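Local coordinates for dehydroquinate synthase (Thermus thermophilus, PDB 1UJN), which probably converts 3-deoxy-D-arabino-heptulosonate 7-phosphate to 3-dehydroquinate with release of phosphate, using NAD(+) and a divalent zinc or cobalt ion, at residues A31-D36 against G41-V46. Residues are numbered along the deposited sequence; the frame is centred on the assembly and turned at random.
Sequences AALLFD and GFAQEV
The methyl of A43 fits into the hollow between L33 and F35, two residues that rise from the same face of the strand. Its CB lies 3.6 Å from F35 CB and equally close to F35 CG, so the methyl sits against the root of the phenyl group and meets the ring obliquely. F35 holds CG between its backbone N and carbonyl carbon (chi1 67°), which sets the ring's attachment point beside the methyl. On the other flank of A43 the isobutyl group of L33 spreads its two branches: CD2 faces A43 CB at 4.1 Å, while CD1 reaches past the methyl to the carbonyl oxygen of the same residue, 3.7 Å from A43 O. At the same distance CD1 also meets V46 CG1, one turn further along the helix, the side chains of L33 and V46 crossing at about a right angle. V46 points CG1 anti to its backbone N (chi1 171°), the branch that meets the leucine, and turns CG2 over one face of the F42 ring on its own helix. No hydrogen bond links the two segments; apolar side chains dominate the interface, and all four touching residues are buried. Between L33 and F35, L34 points to the opposite side of the sheet, where it touches L56 and L58. The backbones come closest at F35 and A43, whose CA atoms are 6.3 Å apart. The axes of the two short segments pass 8.7 Å apart and run nearly antiparallel. Strand 31-36, helix 40-50 and the parallel edge strand 55-58 form a beta-alpha-beta crossover in the Rossmann-like N-terminal domain of dehydroquinate synthase, where the side chain of V46 lies about 8 Å from that of T118, a predicted NAD(+)-binding residue.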
loop_
_atom_site.group_PDB
_atom_site.type_symbol
_atom_site.label_atom_id
_atom_site.label_comp_id
_atom_site.label_asym_id
_atom_site.label_seq_id
_atom_site.Cartn_x
_atom_site.Cartn_y
_atom_site.Cartn_z
ATOM N N ALA A 31 1.061 -19.534 6.872
ATOM C CA ALA A 31 0.141 -18.581 7.485
ATOM C C ALA A 31 0.575 -18.116 8.868
ATOM O O ALA A 31 1.418 -18.737 9.519
ATOM C CB ALA A 31 -1.256 -19.205 7.562
ATOM N N ALA A 32 -0.018 -17.010 9.305
ATOM C CA ALA A 32 0.253 -16.439 10.614
ATOM C C ALA A 32 -1.070 -15.842 11.070
ATOM O O ALA A 32 -1.907 -15.485 10.237
ATOM C CB ALA A 32 1.325 -15.357 10.514
ATOM N N LEU A 33 -1.272 -15.744 12.378
ATOM C CA LEU A 33 -2.524 -15.209 12.889
ATOM C C LEU A 33 -2.268 -14.122 13.924
ATOM O O LEU A 33 -1.519 -14.317 14.877
ATOM C CB LEU A 33 -3.375 -16.346 13.490
ATOM C CG LEU A 33 -4.812 -16.043 13.945
ATOM C CD1 LEU A 33 -5.621 -17.340 13.969
ATOM C CD2 LEU A 33 -4.801 -15.385 15.326
ATOM N N LEU A 34 -2.887 -12.966 13.694
ATOM C CA LEU A 34 -2.788 -11.802 14.564
ATOM C C LEU A 34 -4.138 -11.692 15.280
ATOM O O LEU A 34 -5.190 -11.773 14.636
ATOM C CB LEU A 34 -2.547 -10.555 13.704
ATOM C CG LEU A 34 -2.282 -9.225 14.400
ATOM C CD1 LEU A 34 -0.932 -9.298 15.103
ATOM C CD2 LEU A 34 -2.295 -8.085 13.374
ATOM N N PHE A 35 -4.125 -11.491 16.598
ATOM C CA PHE A 35 -5.381 -11.411 17.340
ATOM C C PHE A 35 -5.404 -10.426 18.507
ATOM O O PHE A 35 -4.369 -10.083 19.068
ATOM C CB PHE A 35 -5.749 -12.803 17.871
ATOM C CG PHE A 35 -4.796 -13.330 18.922
ATOM C CD1 PHE A 35 -5.036 -13.110 20.276
ATOM C CD2 PHE A 35 -3.659 -14.042 18.551
ATOM C CE1 PHE A 35 -4.157 -13.592 21.249
ATOM C CE2 PHE A 35 -2.771 -14.529 19.516
ATOM C CZ PHE A 35 -3.021 -14.304 20.868
ATOM N N ASP A 36 -6.611 -9.986 18.851
ATOM C CA ASP A 36 -6.842 -9.079 19.972
ATOM C C ASP A 36 -6.801 -9.994 21.199
ATOM O O ASP A 36 -7.542 -10.966 21.252
ATOM C CB ASP A 36 -8.233 -8.446 19.836
ATOM C CG ASP A 36 -8.577 -7.515 20.988
ATOM O OD1 ASP A 36 -8.143 -7.777 22.128
ATOM O OD2 ASP A 36 -9.301 -6.524 20.753
ATOM N N GLY A 41 -9.104 -16.977 23.166
ATOM C CA GLY A 41 -9.757 -18.276 23.141
ATOM C C GLY A 41 -10.210 -18.650 21.742
ATOM O O GLY A 41 -9.897 -19.729 21.234
ATOM N N PHE A 42 -10.946 -17.744 21.107
ATOM C CA PHE A 42 -11.441 -17.978 19.762
ATOM C C PHE A 42 -10.275 -17.991 18.776
ATOM O O PHE A 42 -10.265 -18.768 17.822
ATOM C CB PHE A 42 -12.454 -16.889 19.376
ATOM C CG PHE A 42 -12.989 -17.026 17.979
ATOM C CD1 PHE A 42 -13.553 -18.222 17.550
ATOM C CD2 PHE A 42 -12.933 -15.955 17.092
ATOM C CE1 PHE A 42 -14.053 -18.354 16.253
ATOM C CE2 PHE A 42 -13.431 -16.075 15.794
ATOM C CZ PHE A 42 -13.991 -17.277 15.373
ATOM N N ALA A 43 -9.295 -17.126 19.014
ATOM C CA ALA A 43 -8.124 -17.043 18.144
ATOM C C ALA A 43 -7.414 -18.394 18.098
ATOM O O ALA A 43 -7.013 -18.861 17.031
ATOM C CB ALA A 43 -7.173 -15.968 18.647
ATOM N N GLN A 44 -7.270 -19.026 19.259
ATOM C CA GLN A 44 -6.618 -20.328 19.320
ATOM C C GLN A 44 -7.468 -21.381 18.620
ATOM O O GLN A 44 -6.942 -22.333 18.054
ATOM C CB GLN A 44 -6.373 -20.736 20.776
ATOM C CG GLN A 44 -5.467 -19.791 21.544
ATOM C CD GLN A 44 -4.007 -19.863 21.120
ATOM O OE1 GLN A 44 -3.627 -20.733 20.335
ATOM N NE2 GLN A 44 -3.186 -18.943 21.623
ATOM N N GLU A 45 -8.787 -21.217 18.657
ATOM C CA GLU A 45 -9.674 -22.168 17.999
ATOM C C GLU A 45 -9.527 -22.034 16.481
ATOM O O GLU A 45 -9.491 -23.034 15.753
ATOM C CB GLU A 45 -11.130 -21.916 18.404
ATOM C CG GLU A 45 -12.103 -22.856 17.730
ATOM C CD GLU A 45 -13.538 -22.624 18.146
ATOM O OE1 GLU A 45 -14.429 -23.299 17.588
ATOM O OE2 GLU A 45 -13.779 -21.772 19.025
ATOM N N VAL A 46 -9.441 -20.792 16.010
ATOM C CA VAL A 46 -9.269 -20.530 14.587
ATOM C C VAL A 46 -7.944 -21.148 14.136
ATOM O O VAL A 46 -7.881 -21.828 13.110
ATOM C CB VAL A 46 -9.247 -19.000 14.301
ATOM C CG1 VAL A 46 -8.835 -18.736 12.856
ATOM C CG2 VAL A 46 -10.625 -18.407 14.565
#